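Local coordinates for prolyl 4-hydroxylase (Phytophthora capsici LT1534, PDB 6IUQ), which probably hydroxylates proline residues at the 4 position, as an Fe(II)- and 2-oxoglutarate-dependent oxygenase with a double-stranded beta-helix core, at residues Glu11-Tyr17 / His46-Ala51; Leu171-Asn175 / Glu223-Leu227; Tyr279-Met284 / Leu298-His302. All blocks are in the same frame, centred on the assembly; numbering follows the deposited sequence.

Interaction 1 of 3, residues Glu11-Tyr17 / His46-Ala51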
ATOM      1  N   GLU A  11     -11.038 -10.106 -24.826  1.00 36.55           N
ATOM      2  CA  GLU A  11     -11.838  -8.905 -25.029  1.00 36.39           C
ATOM      3  C   GLU A  11     -11.017  -7.820 -25.715  1.00 34.56           C
ATOM      4  O   GLU A  11      -9.815  -7.712 -25.503  1.00 38.22           O
ATOM      5  CB  GLU A  11     -12.377  -8.407 -23.689  1.00 40.92           C
ATOM      6  CG  GLU A  11     -13.034  -7.040 -23.738  1.00 44.61           C
ATOM      7  CD  GLU A  11     -13.611  -6.633 -22.393  1.00 45.81           C
ATOM      8  OE1 GLU A  11     -13.792  -5.405 -22.148  1.00 41.34           O
ATOM      9  OE2 GLU A  11     -13.884  -7.552 -21.588  1.00 44.08           O
ATOM     10  N   SER A  12     -11.660  -7.020 -26.549  1.00 32.14           N
ATOM     11  CA  SER A  12     -10.942  -5.971 -27.236  1.00 40.81           C
ATOM     12  C   SER A  12     -10.569  -4.888 -26.222  1.00 36.00           C
ATOM     13  O   SER A  12     -11.303  -4.659 -25.267  1.00 40.45           O
ATOM     14  CB  SER A  12     -11.784  -5.413 -28.385  1.00 34.47           C
ATOM     15  OG  SER A  12     -12.728  -4.477 -27.913  1.00 40.29           O
ATOM     16  N   PHE A  13      -9.422  -4.244 -26.403  1.00 30.04           N
ATOM     17  CA  PHE A  13      -9.015  -3.204 -25.461  1.00 33.60           C
ATOM     18  C   PHE A  13      -8.127  -2.148 -26.092  1.00 31.81           C
ATOM     19  O   PHE A  13      -7.583  -2.335 -27.172  1.00 33.15           O
ATOM     20  CB  PHE A  13      -8.287  -3.820 -24.267  1.00 29.99           C
ATOM     21  CG  PHE A  13      -6.915  -4.329 -24.598  1.00 30.41           C
ATOM     22  CD1 PHE A  13      -6.749  -5.576 -25.177  1.00 27.41           C
ATOM     23  CD2 PHE A  13      -5.788  -3.560 -24.320  1.00 26.80           C
ATOM     24  CE1 PHE A  13      -5.479  -6.050 -25.485  1.00 33.87           C
ATOM     25  CE2 PHE A  13      -4.517  -4.023 -24.615  1.00 27.25           C
ATOM     26  CZ  PHE A  13      -4.357  -5.271 -25.201  1.00 28.05           C
ATOM     27  N   THR A  14      -7.975  -1.041 -25.384  1.00 35.58           N
ATOM     28  CA  THR A  14      -7.081   0.025 -25.802  1.00 35.94           C
ATOM     29  C   THR A  14      -6.052   0.303 -24.721  1.00 35.76           C
ATOM     30  O   THR A  14      -6.408   0.595 -23.577  1.00 35.21           O
ATOM     31  CB  THR A  14      -7.842   1.333 -26.087  1.00 38.03           C
ATOM     32  OG1 THR A  14      -9.002   1.050 -26.876  1.00 44.10           O
ATOM     33  CG2 THR A  14      -6.949   2.298 -26.833  1.00 34.41           C
ATOM     34  N   ARG A  15      -4.777   0.200 -25.078  1.00 35.39           N
ATOM     35  CA  ARG A  15      -3.721   0.664 -24.203  1.00 30.27           C
ATOM     36  C   ARG A  15      -3.854   2.184 -24.123  1.00 32.95           C
ATOM     37  O   ARG A  15      -3.293   2.897 -24.947  1.00 38.09           O
ATOM     38  CB  ARG A  15      -2.356   0.249 -24.738  1.00 25.37           C
ATOM     39  CG  ARG A  15      -1.198   0.575 -23.836  1.00 26.76           C
ATOM     40  CD  ARG A  15       0.090   0.176 -24.518  1.00 28.26           C
ATOM     41  NE  ARG A  15       0.147  -1.258 -24.808  1.00 27.27           N
ATOM     42  CZ  ARG A  15       1.074  -1.815 -25.583  1.00 31.78           C
ATOM     43  NH1 ARG A  15       2.001  -1.055 -26.161  1.00 25.54           N
ATOM     44  NH2 ARG A  15       1.070  -3.124 -25.794  1.00 29.01           N
ATOM     45  N   ASP A  16      -4.614   2.668 -23.142  1.00 34.66           N
ATOM     46  CA  ASP A  16      -5.046   4.071 -23.130  1.00 37.09           C
ATOM     47  C   ASP A  16      -4.306   4.923 -22.094  1.00 31.31           C
ATOM     48  O   ASP A  16      -4.845   5.217 -21.019  1.00 27.33           O
ATOM     49  CB  ASP A  16      -6.565   4.160 -22.886  1.00 31.87           C
ATOM     50  CG  ASP A  16      -7.163   5.479 -23.388  1.00 38.91           C
ATOM     51  OD1 ASP A  16      -6.385   6.439 -23.618  1.00 34.49           O
ATOM     52  OD2 ASP A  16      -8.406   5.559 -23.551  1.00 42.06           O
ATOM     53  N   TYR A  17      -3.092   5.335 -22.456  1.00 26.52           N
ATOM     54  CA  TYR A  17      -2.212   6.108 -21.587  1.00 26.49           C
ATOM     55  C   TYR A  17      -2.802   7.417 -21.115  1.00 27.57           C
ATOM     56  O   TYR A  17      -2.577   7.817 -19.986  1.00 27.78           O
ATOM     57  CB  TYR A  17      -0.906   6.434 -22.299  1.00 29.96           C
ATOM     58  CG  TYR A  17      -0.013   5.266 -22.635  1.00 40.95           C
ATOM     59  CD1 TYR A  17       0.432   4.392 -21.646  1.00 33.92           C
ATOM     60  CD2 TYR A  17       0.430   5.068 -23.944  1.00 38.36           C
ATOM     61  CE1 TYR A  17       1.279   3.336 -21.959  1.00 33.35           C
ATOM     62  CE2 TYR A  17       1.278   4.020 -24.265  1.00 38.04           C
ATOM     63  CZ  TYR A  17       1.703   3.161 -23.264  1.00 40.33           C
ATOM     64  OH  TYR A  17       2.543   2.118 -23.579  1.00 43.36           O
ATOM     65  N   HIS A  46     -12.110  -1.607 -18.557  1.00 29.44           N
ATOM     66  CA  HIS A  46     -12.317  -3.027 -18.359  1.00 28.94           C
ATOM     67  C   HIS A  46     -11.510  -3.908 -19.304  1.00 28.48           C
ATOM     68  O   HIS A  46     -10.987  -4.951 -18.896  1.00 28.38           O
ATOM     69  CB  HIS A  46     -13.805  -3.367 -18.492  1.00 33.88           C
ATOM     70  CG  HIS A  46     -14.114  -4.792 -18.169  1.00 32.07           C
ATOM     71  ND1 HIS A  46     -14.163  -5.776 -19.130  1.00 36.25           N
ATOM     72  CD2 HIS A  46     -14.325  -5.408 -16.983  1.00 43.86           C
ATOM     73  CE1 HIS A  46     -14.423  -6.936 -18.553  1.00 43.04           C
ATOM     74  NE2 HIS A  46     -14.524  -6.741 -17.250  1.00 48.31           N
ATOM     75  N   GLY A  47     -11.410  -3.505 -20.565  1.00 26.56           N
ATOM     76  CA  GLY A  47     -10.672  -4.298 -21.537  1.00 24.35           C
ATOM     77  C   GLY A  47      -9.206  -4.366 -21.157  1.00 25.06           C
ATOM     78  O   GLY A  47      -8.620  -5.445 -21.078  1.00 24.36           O
ATOM     79  N   TRP A  48      -8.627  -3.200 -20.893  1.00 24.75           N
ATOM     80  CA  TRP A  48      -7.205  -3.085 -20.579  1.00 24.77           C
ATOM     81  C   TRP A  48      -6.860  -3.830 -19.281  1.00 25.58           C
ATOM     82  O   TRP A  48      -5.910  -4.615 -19.250  1.00 23.16           O
ATOM     83  CB  TRP A  48      -6.816  -1.605 -20.510  1.00 23.65           C
ATOM     84  CG  TRP A  48      -5.335  -1.317 -20.480  1.00 27.49           C
ATOM     85  CD1 TRP A  48      -4.311  -2.206 -20.658  1.00 22.66           C
ATOM     86  CD2 TRP A  48      -4.723  -0.042 -20.231  1.00 23.67           C
ATOM     87  NE1 TRP A  48      -3.097  -1.556 -20.540  1.00 25.74           N
ATOM     88  CE2 TRP A  48      -3.327  -0.231 -20.270  1.00 26.15           C
ATOM     89  CE3 TRP A  48      -5.224   1.238 -19.969  1.00 25.03           C
ATOM     90  CZ2 TRP A  48      -2.429   0.812 -20.069  1.00 21.50           C
ATOM     91  CZ3 TRP A  48      -4.339   2.267 -19.765  1.00 28.07           C
ATOM     92  CH2 TRP A  48      -2.952   2.051 -19.812  1.00 25.34           C
ATOM     93  N   ALA A  49      -7.640  -3.616 -18.224  1.00 23.07           N
ATOM     94  CA  ALA A  49      -7.490  -4.404 -16.999  1.00 23.37           C
ATOM     95  C   ALA A  49      -7.604  -5.916 -17.241  1.00 25.17           C
ATOM     96  O   ALA A  49      -6.836  -6.698 -16.672  1.00 27.06           O
ATOM     97  CB  ALA A  49      -8.508  -3.971 -15.959  1.00 23.37           C
ATOM     98  N   SER A  50      -8.547  -6.334 -18.078  1.00 23.86           N
ATOM     99  CA  SER A  50      -8.677  -7.757 -18.419  1.00 25.78           C
ATOM    100  C   SER A  50      -7.443  -8.313 -19.119  1.00 24.30           C
ATOM    101  O   SER A  50      -6.997  -9.432 -18.833  1.00 27.22           O
ATOM    102  CB  SER A  50      -9.896  -8.000 -19.317  1.00 29.09           C
ATOM    103  OG  SER A  50     -11.104  -7.815 -18.608  1.00 40.03           O
ATOM    104  N   ALA A  51      -6.925  -7.543 -20.070  1.00 22.61           N
ATOM    105  CA  ALA A  51      -5.700  -7.900 -20.781  1.00 23.09           C
ATOM    106  C   ALA A  51      -4.520  -8.142 -19.828  1.00 23.57           C
ATOM    107  O   ALA A  51      -3.791  -9.116 -19.978  1.00 22.27           O
ATOM    108  CB  ALA A  51      -5.355  -6.824 -21.775  1.00 20.03           C
TER
HETATM  109  O   HOH W   1      -8.540  -7.661 -22.941  1.00 29.64           O
HETATM  110  O   HOH W   2     -12.951  -9.844 -20.272  1.00 52.46           O

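Interaction 2 of 3, residues Leu171-Asn175 / Glu223-Leu227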
ATOM      1  N   LEU A 171      -1.644   0.183  -5.967  1.00 19.57           N
ATOM      2  CA  LEU A 171      -2.232  -1.147  -6.057  1.00 19.57           C
ATOM      3  C   LEU A 171      -3.287  -1.202  -7.155  1.00 18.93           C
ATOM      4  O   LEU A 171      -4.211  -0.395  -7.170  1.00 20.13           O
ATOM      5  CB  LEU A 171      -2.837  -1.544  -4.706  1.00 14.81           C
ATOM      6  CG  LEU A 171      -1.850  -1.713  -3.531  1.00 21.08           C
ATOM      7  CD1 LEU A 171      -2.576  -1.805  -2.221  1.00 23.84           C
ATOM      8  CD2 LEU A 171      -1.051  -2.978  -3.708  1.00 20.67           C
ATOM      9  N   LEU A 172      -3.140  -2.144  -8.079  1.00 15.91           N
ATOM     10  CA  LEU A 172      -4.170  -2.418  -9.067  1.00 16.79           C
ATOM     11  C   LEU A 172      -4.824  -3.763  -8.798  1.00 23.20           C
ATOM     12  O   LEU A 172      -4.167  -4.814  -8.855  1.00 19.21           O
ATOM     13  CB  LEU A 172      -3.606  -2.404 -10.486  1.00 21.81           C
ATOM     14  CG  LEU A 172      -4.595  -2.858 -11.580  1.00 24.32           C
ATOM     15  CD1 LEU A 172      -5.896  -2.080 -11.591  1.00 18.00           C
ATOM     16  CD2 LEU A 172      -3.949  -2.805 -12.958  1.00 23.85           C
ATOM     17  N   TYR A 173      -6.122  -3.722  -8.504  1.00 21.36           N
ATOM     18  CA  TYR A 173      -6.874  -4.925  -8.180  1.00 21.78           C
ATOM     19  C   TYR A 173      -7.582  -5.482  -9.418  1.00 25.91           C
ATOM     20  O   TYR A 173      -8.053  -4.736 -10.283  1.00 21.13           O
ATOM     21  CB  TYR A 173      -7.871  -4.642  -7.047  1.00 22.27           C
ATOM     22  CG  TYR A 173      -7.154  -4.389  -5.737  1.00 23.77           C
ATOM     23  CD1 TYR A 173      -6.390  -5.392  -5.150  1.00 21.35           C
ATOM     24  CD2 TYR A 173      -7.195  -3.144  -5.119  1.00 18.53           C
ATOM     25  CE1 TYR A 173      -5.712  -5.178  -3.974  1.00 21.92           C
ATOM     26  CE2 TYR A 173      -6.515  -2.913  -3.944  1.00 20.92           C
ATOM     27  CZ  TYR A 173      -5.779  -3.941  -3.372  1.00 27.03           C
ATOM     28  OH  TYR A 173      -5.089  -3.748  -2.208  1.00 31.59           O
ATOM     29  N   LEU A 174      -7.647  -6.807  -9.490  1.00 25.67           N
ATOM     30  CA  LEU A 174      -8.020  -7.486 -10.713  1.00 31.33           C
ATOM     31  C   LEU A 174      -8.884  -8.716 -10.445  1.00 33.10           C
ATOM     32  O   LEU A 174      -8.645  -9.781 -11.005  1.00 34.11           O
ATOM     33  CB  LEU A 174      -6.761  -7.880 -11.488  1.00 27.59           C
ATOM     34  CG  LEU A 174      -5.925  -6.735 -12.069  1.00 29.69           C
ATOM     35  CD1 LEU A 174      -4.601  -7.212 -12.613  1.00 27.59           C
ATOM     36  CD2 LEU A 174      -6.681  -6.038 -13.174  1.00 25.61           C
ATOM     37  N   ASN A 175      -9.887  -8.560  -9.586  1.00 31.10           N
ATOM     38  CA  ASN A 175     -10.793  -9.656  -9.259  1.00 31.74           C
ATOM     39  C   ASN A 175     -12.216  -9.346  -9.732  1.00 33.69           C
ATOM     40  O   ASN A 175     -12.918  -8.525  -9.126  1.00 31.74           O
ATOM     41  CB  ASN A 175     -10.754  -9.925  -7.749  1.00 31.85           C
ATOM     42  CG  ASN A 175      -9.323  -9.943  -7.204  1.00 37.04           C
ATOM     43  OD1 ASN A 175      -8.534 -10.862  -7.493  1.00 30.93           O
ATOM     44  ND2 ASN A 175      -8.971  -8.910  -6.437  1.00 32.06           N
ATOM     45  N   GLU A 223      -9.496 -16.868  -4.863  1.00 48.61           N
ATOM     46  CA  GLU A 223      -8.277 -16.486  -5.573  1.00 46.33           C
ATOM     47  C   GLU A 223      -8.254 -14.963  -5.745  1.00 43.13           C
ATOM     48  O   GLU A 223      -9.273 -14.356  -6.075  1.00 38.58           O
ATOM     49  CB  GLU A 223      -8.191 -17.187  -6.932  1.00 38.11           C
ATOM     50  CG  GLU A 223      -6.830 -17.057  -7.612  1.00 50.90           C
ATOM     51  CD  GLU A 223      -6.797 -17.669  -9.011  1.00 53.60           C
ATOM     52  OE1 GLU A 223      -7.686 -17.338  -9.830  1.00 49.57           O
ATOM     53  OE2 GLU A 223      -5.874 -18.472  -9.290  1.00 51.84           O
ATOM     54  N   ARG A 224      -7.094 -14.360  -5.498  1.00 35.70           N
ATOM     55  CA  ARG A 224      -6.944 -12.906  -5.480  1.00 37.44           C
ATOM     56  C   ARG A 224      -5.659 -12.520  -6.199  1.00 34.46           C
ATOM     57  O   ARG A 224      -4.566 -12.933  -5.804  1.00 31.78           O
ATOM     58  CB  ARG A 224      -6.934 -12.376  -4.031  1.00 34.57           C
ATOM     59  CG  ARG A 224      -6.832 -10.841  -3.831  1.00 32.35           C
ATOM     60  CD  ARG A 224      -6.397 -10.553  -2.378  1.00 33.29           C
ATOM     61  NE  ARG A 224      -6.560  -9.181  -1.886  1.00 26.50           N
ATOM     62  CZ  ARG A 224      -5.539  -8.364  -1.620  1.00 34.68           C
ATOM     63  NH1 ARG A 224      -4.292  -8.779  -1.823  1.00 26.05           N
ATOM     64  NH2 ARG A 224      -5.756  -7.132  -1.153  1.00 29.92           N
ATOM     65  N   TYR A 225      -5.800 -11.743  -7.269  1.00 33.90           N
ATOM     66  CA  TYR A 225      -4.653 -11.183  -7.976  1.00 29.19           C
ATOM     67  C   TYR A 225      -4.536  -9.701  -7.679  1.00 30.56           C
ATOM     68  O   TYR A 225      -5.548  -8.990  -7.606  1.00 28.67           O
ATOM     69  CB  TYR A 225      -4.778 -11.378  -9.480  1.00 30.36           C
ATOM     70  CG  TYR A 225      -4.385 -12.736 -10.010  1.00 38.10           C
ATOM     71  CD1 TYR A 225      -3.058 -13.026 -10.318  1.00 34.47           C
ATOM     72  CD2 TYR A 225      -5.340 -13.715 -10.244  1.00 32.69           C
ATOM     73  CE1 TYR A 225      -2.698 -14.256 -10.823  1.00 35.08           C
ATOM     74  CE2 TYR A 225      -4.988 -14.952 -10.753  1.00 33.05           C
ATOM     75  CZ  TYR A 225      -3.667 -15.216 -11.043  1.00 41.72           C
ATOM     76  OH  TYR A 225      -3.303 -16.446 -11.556  1.00 45.45           O
ATOM     77  N   VAL A 226      -3.302  -9.238  -7.506  1.00 25.30           N
ATOM     78  CA  VAL A 226      -3.049  -7.820  -7.348  1.00 26.12           C
ATOM     79  C   VAL A 226      -1.733  -7.436  -8.020  1.00 25.32           C
ATOM     80  O   VAL A 226      -0.762  -8.184  -7.998  1.00 29.97           O
ATOM     81  CB  VAL A 226      -3.040  -7.406  -5.856  1.00 28.73           C
ATOM     82  CG1 VAL A 226      -2.035  -8.236  -5.059  1.00 28.98           C
ATOM     83  CG2 VAL A 226      -2.748  -5.924  -5.736  1.00 22.44           C
ATOM     84  N   LEU A 227      -1.713  -6.274  -8.654  1.00 24.42           N
ATOM     85  CA  LEU A 227      -0.492  -5.755  -9.252  1.00 23.61           C
ATOM     86  C   LEU A 227      -0.045  -4.576  -8.410  1.00 21.87           C
ATOM     87  O   LEU A 227      -0.825  -3.676  -8.146  1.00 22.81           O
ATOM     88  CB  LEU A 227      -0.740  -5.364 -10.714  1.00 25.66           C
ATOM     89  CG  LEU A 227       0.337  -4.715 -11.580  1.00 27.11           C
ATOM     90  CD1 LEU A 227       0.066  -5.091 -13.052  1.00 25.86           C
ATOM     91  CD2 LEU A 227       0.366  -3.198 -11.417  1.00 20.22           C
TER
HETATM   92  O   HOH W   3      -3.292  -5.504  -1.166  1.00 28.73           O

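Interaction 3 of 3, residues Tyr279-Met284 / Leu298-His302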
ATOM      1  N   TYR A 279      -2.622  -5.143  15.567  1.00 18.32           N
ATOM      2  CA  TYR A 279      -1.400  -5.915  15.359  1.00 18.79           C
ATOM      3  C   TYR A 279      -1.507  -7.325  15.958  1.00 19.46           C
ATOM      4  O   TYR A 279      -1.170  -8.319  15.307  1.00 17.14           O
ATOM      5  CB  TYR A 279      -0.206  -5.206  15.979  1.00 19.57           C
ATOM      6  CG  TYR A 279       0.483  -4.141  15.146  1.00 20.31           C
ATOM      7  CD1 TYR A 279      -0.029  -2.856  15.060  1.00 21.55           C
ATOM      8  CD2 TYR A 279       1.690  -4.402  14.514  1.00 20.66           C
ATOM      9  CE1 TYR A 279       0.634  -1.853  14.325  1.00 21.26           C
ATOM     10  CE2 TYR A 279       2.363  -3.417  13.786  1.00 21.55           C
ATOM     11  CZ  TYR A 279       1.823  -2.143  13.697  1.00 21.14           C
ATOM     12  OH  TYR A 279       2.475  -1.165  12.982  1.00 18.88           O
ATOM     13  N   TYR A 280      -1.976  -7.411  17.197  1.00 21.21           N
ATOM     14  CA  TYR A 280      -2.098  -8.704  17.865  1.00 19.64           C
ATOM     15  C   TYR A 280      -3.103  -9.615  17.151  1.00 20.55           C
ATOM     16  O   TYR A 280      -2.820 -10.798  16.910  1.00 24.31           O
ATOM     17  CB  TYR A 280      -2.489  -8.516  19.339  1.00 21.05           C
ATOM     18  CG  TYR A 280      -2.502  -9.806  20.145  1.00 20.92           C
ATOM     19  CD1 TYR A 280      -1.338 -10.305  20.710  1.00 20.03           C
ATOM     20  CD2 TYR A 280      -3.688 -10.521  20.343  1.00 19.44           C
ATOM     21  CE1 TYR A 280      -1.340 -11.481  21.455  1.00 20.92           C
ATOM     22  CE2 TYR A 280      -3.703 -11.695  21.086  1.00 23.64           C
ATOM     23  CZ  TYR A 280      -2.521 -12.169  21.635  1.00 22.17           C
ATOM     24  OH  TYR A 280      -2.521 -13.335  22.351  1.00 17.52           O
ATOM     25  N   GLU A 281      -4.264  -9.089  16.787  1.00 20.58           N
ATOM     26  CA  GLU A 281      -5.232  -9.925  16.076  1.00 22.99           C
ATOM     27  C   GLU A 281      -4.678 -10.452  14.757  1.00 25.12           C
ATOM     28  O   GLU A 281      -4.888 -11.620  14.421  1.00 25.37           O
ATOM     29  CB  GLU A 281      -6.532  -9.177  15.823  1.00 24.34           C
ATOM     30  CG  GLU A 281      -7.757 -10.091  15.894  1.00 35.81           C
ATOM     31  CD  GLU A 281      -7.842 -10.886  17.219  1.00 39.94           C
ATOM     32  OE1 GLU A 281      -7.486 -10.333  18.287  1.00 35.75           O
ATOM     33  OE2 GLU A 281      -8.273 -12.059  17.190  1.00 31.10           O
ATOM     34  N   SER A 282      -3.940  -9.619  14.025  1.00 24.78           N
ATOM     35  CA  SER A 282      -3.324 -10.099  12.787  1.00 23.69           C
ATOM     36  C   SER A 282      -2.371 -11.236  13.105  1.00 21.50           C
ATOM     37  O   SER A 282      -2.333 -12.218  12.387  1.00 22.44           O
ATOM     38  CB  SER A 282      -2.588  -8.980  12.048  1.00 23.43           C
ATOM     39  OG  SER A 282      -3.496  -8.162  11.335  1.00 28.97           O
ATOM     40  N   LEU A 283      -1.618 -11.123  14.196  1.00 20.65           N
ATOM     41  CA  LEU A 283      -0.673 -12.186  14.533  1.00 22.20           C
ATOM     42  C   LEU A 283      -1.402 -13.476  14.943  1.00 25.61           C
ATOM     43  O   LEU A 283      -0.871 -14.562  14.745  1.00 27.42           O
ATOM     44  CB  LEU A 283       0.288 -11.731  15.638  1.00 19.71           C
ATOM     45  CG  LEU A 283       1.361 -10.722  15.212  1.00 23.75           C
ATOM     46  CD1 LEU A 283       1.806  -9.854  16.377  1.00 21.12           C
ATOM     47  CD2 LEU A 283       2.550 -11.411  14.584  1.00 20.85           C
HETATM   48  N   MSE A 284      -2.612 -13.360  15.498  1.00 23.11           N
HETATM   49  CA  MSE A 284      -3.421 -14.542  15.817  1.00 24.92           C
HETATM   50  C   MSE A 284      -3.788 -15.335  14.559  1.00 27.67           C
HETATM   51  O   MSE A 284      -3.745 -16.562  14.577  1.00 27.33           O
HETATM   52  CB  MSE A 284      -4.688 -14.155  16.579  1.00 17.09           C
HETATM   53  CG  MSE A 284      -4.423 -13.640  17.989  1.00 27.15           C
HETATM   54 SE   MSE A 284      -3.143 -14.755  19.002  1.00 54.56          SE
HETATM   55  CE  MSE A 284      -1.443 -13.797  18.749  1.00 22.23           C
ATOM     56  N   LEU A 298       7.646 -13.905  15.221  1.00 27.62           N
ATOM     57  CA  LEU A 298       6.944 -12.650  15.001  1.00 29.97           C
ATOM     58  C   LEU A 298       6.119 -12.248  16.218  1.00 30.63           C
ATOM     59  O   LEU A 298       6.041 -11.065  16.570  1.00 32.36           O
ATOM     60  CB  LEU A 298       6.022 -12.748  13.783  1.00 36.72           C
ATOM     61  CG  LEU A 298       6.516 -12.171  12.461  1.00 38.30           C
ATOM     62  CD1 LEU A 298       5.477 -12.386  11.374  1.00 40.54           C
ATOM     63  CD2 LEU A 298       6.836 -10.697  12.615  1.00 31.69           C
ATOM     64  N   LEU A 299       5.480 -13.228  16.845  1.00 28.67           N
ATOM     65  CA  LEU A 299       4.667 -12.949  18.023  1.00 27.04           C
ATOM     66  C   LEU A 299       5.537 -12.546  19.204  1.00 26.19           C
ATOM     67  O   LEU A 299       5.215 -11.589  19.914  1.00 27.00           O
ATOM     68  CB  LEU A 299       3.793 -14.154  18.401  1.00 24.57           C
ATOM     69  CG  LEU A 299       2.968 -13.903  19.673  1.00 31.74           C
ATOM     70  CD1 LEU A 299       2.091 -12.657  19.535  1.00 21.84           C
ATOM     71  CD2 LEU A 299       2.104 -15.098  20.020  1.00 39.60           C
ATOM     72  N   LYS A 300       6.635 -13.267  19.424  1.00 27.05           N
ATOM     73  CA  LYS A 300       7.519 -12.943  20.541  1.00 29.42           C
ATOM     74  C   LYS A 300       8.092 -11.542  20.347  1.00 27.36           C
ATOM     75  O   LYS A 300       8.301 -10.809  21.299  1.00 28.20           O
ATOM     76  CB  LYS A 300       8.644 -13.970  20.670  1.00 30.01           C
ATOM     77  CG  LYS A 300       8.228 -15.250  21.341  1.00 37.55           C
ATOM     78  CD  LYS A 300       7.826 -15.011  22.789  1.00 42.79           C
ATOM     79  CE  LYS A 300       6.779 -16.027  23.244  1.00 44.15           C
ATOM     80  NZ  LYS A 300       6.352 -15.830  24.662  1.00 39.86           N
ATOM     81  N   SER A 301       8.322 -11.177  19.094  1.00 28.19           N
ATOM     82  CA  SER A 301       8.867  -9.870  18.763  1.00 28.58           C
ATOM     83  C   SER A 301       7.874  -8.777  19.154  1.00 23.66           C
ATOM     84  O   SER A 301       8.237  -7.770  19.760  1.00 25.94           O
ATOM     85  CB  SER A 301       9.211  -9.818  17.273  1.00 25.43           C
ATOM     86  OG  SER A 301       9.682  -8.545  16.921  1.00 35.01           O
ATOM     87  N   HIS A 302       6.601  -9.003  18.845  1.00 24.31           N
ATOM     88  CA  HIS A 302       5.531  -8.070  19.212  1.00 24.15           C
ATOM     89  C   HIS A 302       5.412  -7.936  20.729  1.00 25.65           C
ATOM     90  O   HIS A 302       5.398  -6.834  21.303  1.00 23.18           O
ATOM     91  CB  HIS A 302       4.212  -8.557  18.615  1.00 18.86           C
ATOM     92  CG  HIS A 302       3.003  -7.907  19.196  1.00 21.65           C
ATOM     93  ND1 HIS A 302       2.373  -6.833  18.599  1.00 23.21           N
ATOM     94  CD2 HIS A 302       2.292  -8.185  20.317  1.00 22.01           C
ATOM     95  CE1 HIS A 302       1.326  -6.479  19.327  1.00 19.27           C
ATOM     96  NE2 HIS A 302       1.255  -7.285  20.375  1.00 23.86           N
TER

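Interaction 1 of 3, residues Glu11-Tyr17 / His46-Ala51
The loop E11-Y17 lies across the first turns of helix 46-61. A hydrogen bond and two water bridges fix its E11 end. H46 ND1 donates to E11 OE1 at 3.1 Å, a His-carboxylate hydrogen bond; H46 NE2 hydrogen-bonds to E176. Water 1 donates to E11 O and G47 O, both at 2.9 Å. Water 2 donates to E11 OE2 at 2.8 Å and S50 OG at 3.2 Å.

Close packing against the helix backbone comes next. F13 CB sits 3.3 Å from G47 C. A side chain at G47 would clash with S12 O and F13 CB, so the glycine lets the loop come this near.

The rest is aromatic. A51 CB makes a CH-pi contact over the F13 ring, 3.7 Å from its centroid. The W48 indole runs under T14-D16. R15 CA lies over the face of its five-membered ring, 4.2 Å from the centroid, and D16 O is 3.2 Å from W48 CZ3.

D16 holds the N-cap position of helix 17-23, with a weak hydrogen bond from R19 N to D16 OD1. F13, R15, Y17 and W48 also touch helix 108-115, where R15 forms a salt bridge with E109. The loop thus joins helix 46-61 to helix 108-115.

Interaction 2 of 3, residues Leu171-Asn175 / Glu223-Leu227
V226 is at the apolar centre of this contact. Its CG2 lies 3.5 Å from Y173 CE1 and 4.0 Å from L171 CD2. The two strands, 166-173 and 224-232, are antiparallel neighbours in the large sheet of the double-stranded beta-helix (cupin) core of 2OG-Fe(II) oxygenases. The L171 side chain is about 6 Å from the bound iron. On the other face L172 packs on L227, CB to CB at 4.1 Å. Further along, L174 and Y225 bring their CB atoms to 4.5 Å, and both touch M56 of helix 46-61.

The backbone sets the register. L172 and L227 form a hydrogen-bonded pair, with L172 N to L227 O at 2.8 Å and L227 N to L172 O at 2.9 Å. Y173 and V226 form the next, non-hydrogen-bonded pair. Beyond Y173 the first strand ends and the backbones move apart: CA atoms of N175 and R224 are 6.3 Å apart. Here a side chain takes over from the backbone: Y225 N donates to N175 OD1 at 2.9 Å, while N175 ND2 hydrogen-bonds to P200 O.

R224 and E223 lie at the polar edge; E223 forms salt bridges with R145 and R57. Y173 CE1 lies over one face of the R224 guanidinium, 3.4 Å from R224 NH2. Water 3 accepts a hydrogen bond from R224 NH2 at 3.0 Å and is hydrogen-bonded to Y173 OH at 2.7 Å.

Interaction 3 of 3, residues Tyr279-Met284 / Leu298-His302
L298 is the first residue of this segment to meet helix 276-287. Its CB lies 3.8 Å from L283 CD2. The consecutive helices 276-287 and 296-311 pair here as an antiparallel helical hairpin. The segments run antiparallel, their axes at 163°. These axes come no closer than 10.5 Å, so side chains fill the space between them.

L299 follows and meets three residues. Its CD1 is 3.8 Å from CE of M284, a selenomethionine in this crystal. The same L299 CD1 lies 4.1 Å from Y280 CE1 and 4.2 Å from L283 CD1. Of the residue pairs across the segments, L283 and L299 have the nearest CA atoms, 6.4 Å apart.

H302 is one turn on from L298, and it is buried. Its CB packs 3.5 Å from L283 CD1. Its ring meets two tyrosines: H302 CE1 is 3.9 Å from Y279 CB, and H302 NE2 is 4.0 Å from Y280 CD1, at the tyrosine ring edge. H302 ND1 hydrogen-bonds to R272 and Y279 OH to S271. Y279 and S282 also touch C155, next to the iron ligand H156, and the Y279 side chain is about 11 Å from the iron.

No hydrogen bond crosses between the segments, so apolar and aromatic packing around L283 joins them.

In the fold
Interaction 2 is the buried contact of the three and the one within the catalytic fold. It pairs two core strands through backbone hydrogen bonds. Interactions 1 and 3 are partly buried and lie on opposite sides of the chain's centre, with centres about 41 Å apart. Interaction 1 touches interaction 2: A49 O is 3.6 Å from L174 CD2. Helix 46-61 forms one side of interaction 1 and packs against L174 and Y225 of interaction 2. Interaction 3 shares no element with the others and joins two helices of the C-terminal part, 276-287 and 296-311. Interaction 1 mixes water bridges, a His-carboxylate bond and CH-pi contacts, whereas interaction 3 uses side-chain packing without hydrogen bonds between its segments.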